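Local coordinates for C protein alpha-antigen (Streptococcus agalactiae, PDB 1YWM), which is a cell-wall-anchored surface protein that may act in both virulence and immunity, seen here as its N-terminal domain, at residues T124-K129 against D155-D160. Sequence-based numbering, arbitrary orientation.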
ATOM      1  N   THR A 124      -2.427  -4.280   7.325  1.00 17.95           N
ATOM      2  CA  THR A 124      -1.986  -4.947   8.551  1.00 17.91           C
ATOM      3  C   THR A 124      -2.844  -6.173   8.939  1.00 19.72           C
ATOM      4  O   THR A 124      -2.306  -7.263   9.214  1.00 16.73           O
ATOM      5  CB  THR A 124      -1.893  -3.951   9.730  1.00 20.84           C
ATOM      6  OG1 THR A 124      -0.847  -2.985   9.467  1.00 17.42           O
ATOM      7  CG2 THR A 124      -1.409  -4.671  11.001  1.00 19.65           C
ATOM      8  N   THR A 125      -4.158  -5.996   8.981  1.00 18.74           N
ATOM      9  CA  THR A 125      -5.021  -7.107   9.408  1.00 23.45           C
ATOM     10  C   THR A 125      -5.047  -8.230   8.366  1.00 20.91           C
ATOM     11  O   THR A 125      -5.035  -9.421   8.714  1.00 18.80           O
ATOM     12  CB  THR A 125      -6.401  -6.595   9.692  1.00 20.94           C
ATOM     13  OG1 THR A 125      -6.316  -5.694  10.819  1.00 25.81           O
ATOM     14  CG2 THR A 125      -7.285  -7.750  10.202  1.00 24.59           C
ATOM     15  N   LEU A 126      -5.113  -7.853   7.088  1.00 16.56           N
ATOM     16  CA  LEU A 126      -4.980  -8.836   6.018  1.00 15.55           C
ATOM     17  C   LEU A 126      -3.703  -9.638   6.182  1.00 17.28           C
ATOM     18  O   LEU A 126      -3.724 -10.881   6.093  1.00 16.00           O
ATOM     19  CB  LEU A 126      -5.021  -8.163   4.641  1.00 12.55           C
ATOM     20  CG  LEU A 126      -4.748  -8.993   3.369  1.00 14.35           C
ATOM     21  CD1 LEU A 126      -5.811 -10.114   3.239  1.00 10.75           C
ATOM     22  CD2 LEU A 126      -4.819  -8.042   2.157  1.00 12.13           C
ATOM     23  N   ARG A 127      -2.587  -8.957   6.441  1.00 14.20           N
ATOM     24  CA  ARG A 127      -1.311  -9.677   6.530  1.00 16.86           C
ATOM     25  C   ARG A 127      -1.285 -10.635   7.729  1.00 17.32           C
ATOM     26  O   ARG A 127      -0.771 -11.745   7.636  1.00 16.45           O
ATOM     27  CB  ARG A 127      -0.139  -8.694   6.595  1.00 16.53           C
ATOM     28  CG  ARG A 127       0.185  -8.052   5.225  1.00 11.80           C
ATOM     29  CD  ARG A 127       1.255  -6.904   5.359  1.00 14.87           C
ATOM     30  NE  ARG A 127       1.497  -6.253   4.075  1.00 21.71           N
ATOM     31  CZ  ARG A 127       2.192  -6.777   3.070  1.00 18.62           C
ATOM     32  NH1 ARG A 127       2.327  -6.087   1.949  1.00 15.39           N
ATOM     33  NH2 ARG A 127       2.776  -7.977   3.172  1.00 20.65           N
ATOM     34  N   ASP A 128      -1.874 -10.207   8.845  1.00 14.80           N
ATOM     35  CA  ASP A 128      -2.001 -11.065  10.022  1.00 17.33           C
ATOM     36  C   ASP A 128      -2.875 -12.257   9.699  1.00 17.72           C
ATOM     37  O   ASP A 128      -2.536 -13.382  10.050  1.00 15.55           O
ATOM     38  CB  ASP A 128      -2.684 -10.305  11.166  1.00 23.62           C
ATOM     39  CG  ASP A 128      -1.759  -9.343  11.853  1.00 31.28           C
ATOM     40  OD1 ASP A 128      -0.533  -9.431  11.631  1.00 35.54           O
ATOM     41  OD2 ASP A 128      -2.181  -8.468  12.635  1.00 37.25           O
ATOM     42  N   LYS A 129      -4.011 -12.001   9.066  1.00 13.75           N
ATOM     43  CA  LYS A 129      -4.916 -13.082   8.660  1.00 20.31           C
ATOM     44  C   LYS A 129      -4.216 -14.099   7.757  1.00 16.34           C
ATOM     45  O   LYS A 129      -4.376 -15.330   7.907  1.00 13.68           O
ATOM     46  CB  LYS A 129      -6.173 -12.528   7.977  1.00 19.74           C
ATOM     47  CG  LYS A 129      -7.282 -13.541   7.794  1.00 35.68           C
ATOM     48  CD  LYS A 129      -7.795 -14.047   9.168  1.00 34.97           C
ATOM     49  CE  LYS A 129      -9.078 -14.853   9.066  1.00 54.26           C
ATOM     50  NZ  LYS A 129      -8.981 -15.965   8.068  1.00 50.27           N
ATOM     51  N   ASP A 155      -0.218 -17.058  -1.373  1.00 13.30           N
ATOM     52  CA  ASP A 155       0.947 -16.505  -2.062  1.00 15.42           C
ATOM     53  C   ASP A 155       0.578 -15.506  -3.142  1.00 13.38           C
ATOM     54  O   ASP A 155       1.262 -14.496  -3.311  1.00 11.76           O
ATOM     55  CB  ASP A 155       1.833 -17.604  -2.647  1.00 12.43           C
ATOM     56  CG  ASP A 155       2.459 -18.458  -1.578  1.00 19.37           C
ATOM     57  OD1 ASP A 155       3.015 -19.521  -1.934  1.00 18.12           O
ATOM     58  OD2 ASP A 155       2.428 -18.137  -0.363  1.00 18.19           O
ATOM     59  N   THR A 156      -0.492 -15.787  -3.865  1.00 14.43           N
ATOM     60  CA  THR A 156      -0.962 -14.886  -4.914  1.00 17.65           C
ATOM     61  C   THR A 156      -1.392 -13.525  -4.317  1.00 14.53           C
ATOM     62  O   THR A 156      -0.988 -12.442  -4.806  1.00 15.01           O
ATOM     63  CB  THR A 156      -2.111 -15.575  -5.685  1.00 17.33           C
ATOM     64  OG1 THR A 156      -1.575 -16.715  -6.394  1.00 18.28           O
ATOM     65  CG2 THR A 156      -2.684 -14.653  -6.759  1.00 23.93           C
ATOM     66  N   ILE A 157      -2.182 -13.588  -3.254  1.00 13.43           N
ATOM     67  CA  ILE A 157      -2.599 -12.396  -2.545  1.00 12.12           C
ATOM     68  C   ILE A 157      -1.394 -11.635  -1.952  1.00 16.22           C
ATOM     69  O   ILE A 157      -1.311 -10.398  -2.040  1.00 15.12           O
ATOM     70  CB  ILE A 157      -3.621 -12.752  -1.439  1.00 13.00           C
ATOM     71  CG1 ILE A 157      -4.937 -13.236  -2.101  1.00 12.67           C
ATOM     72  CG2 ILE A 157      -3.900 -11.497  -0.586  1.00 19.29           C
ATOM     73  CD1 ILE A 157      -6.014 -13.839  -1.165  1.00 12.45           C
ATOM     74  N   LYS A 158      -0.480 -12.362  -1.316  1.00 14.88           N
ATOM     75  CA  LYS A 158       0.652 -11.699  -0.671  1.00 16.71           C
ATOM     76  C   LYS A 158       1.544 -11.000  -1.709  1.00 16.84           C
ATOM     77  O   LYS A 158       1.978  -9.866  -1.501  1.00 15.67           O
ATOM     78  CB  LYS A 158       1.443 -12.702   0.190  1.00 16.43           C
ATOM     79  CG  LYS A 158       2.821 -12.206   0.714  1.00 22.09           C
ATOM     80  CD  LYS A 158       2.714 -11.559   2.069  1.00 27.98           C
ATOM     81  CE  LYS A 158       4.071 -11.519   2.858  1.00 34.79           C
ATOM     82  NZ  LYS A 158       5.336 -11.355   2.051  1.00 27.50           N
ATOM     83  N   THR A 159       1.809 -11.670  -2.817  1.00 12.10           N
ATOM     84  CA  THR A 159       2.591 -11.048  -3.910  1.00 13.05           C
ATOM     85  C   THR A 159       1.936  -9.743  -4.407  1.00 19.67           C
ATOM     86  O   THR A 159       2.607  -8.722  -4.604  1.00 16.02           O
ATOM     87  CB  THR A 159       2.773 -12.073  -5.046  1.00 20.60           C
ATOM     88  OG1 THR A 159       3.583 -13.147  -4.550  1.00 18.89           O
ATOM     89  CG2 THR A 159       3.608 -11.492  -6.190  1.00 23.55           C
ATOM     90  N   ASP A 160       0.620  -9.794  -4.547  1.00 14.94           N
ATOM     91  CA  ASP A 160      -0.188  -8.676  -5.020  1.00 16.09           C
ATOM     92  C   ASP A 160      -0.098  -7.457  -4.069  1.00 18.33           C
ATOM     93  O   ASP A 160       0.232  -6.347  -4.504  1.00 20.39           O
ATOM     94  CB  ASP A 160      -1.614  -9.181  -5.193  1.00 15.91           C
ATOM     95  CG  ASP A 160      -2.553  -8.137  -5.784  1.00 24.75           C
ATOM     96  OD1 ASP A 160      -2.099  -7.176  -6.430  1.00 19.67           O
ATOM     97  OD2 ASP A 160      -3.776  -8.215  -5.646  1.00 15.31           O
TER
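In the antiparallel three-helix bundle that follows the fibronectin-like beta sandwich, Arg127 of helix 124-137 meets Lys158 of helix 144-163, and Leu126 faces Ile157 beside them. The nearest CA atoms across the two segments are those of Arg127 and Lys158, 7.7 Å apart. Arg127 runs extended from CG to NE, Lys158 bends at chi2 (92°) and again at chi4, and the two side chains cross at about a right angle. Lysine methylenes meet a guanidinium nitrogen: Lys158 CD lies obliquely 3.7 Å from Arg127 NH2, and Lys158 CE meets the guanidinium edge, in its plane, 3.8 Å from the same nitrogen. On the inner side, Leu126 CD1 and Ile157 CG2 are 4.5 Å apart, a loose touch; helix 168-182 packs against both residues, with Val178 touching Ile157, and Lys174 and Ile175 touching Leu126. Arg127 NH2 and Lys158 NZ come within 4.4 Å, yet Asp162 takes a salt bridge from each, OD2 to the arginine and OD1 to the lysine, while Arg127 NE is hydrogen-bonded to Ser123 OG. Asp162 thus serves the two cations as a shared counter-ion, which probably favours their close approach beside the Leu126-Ile157 contact.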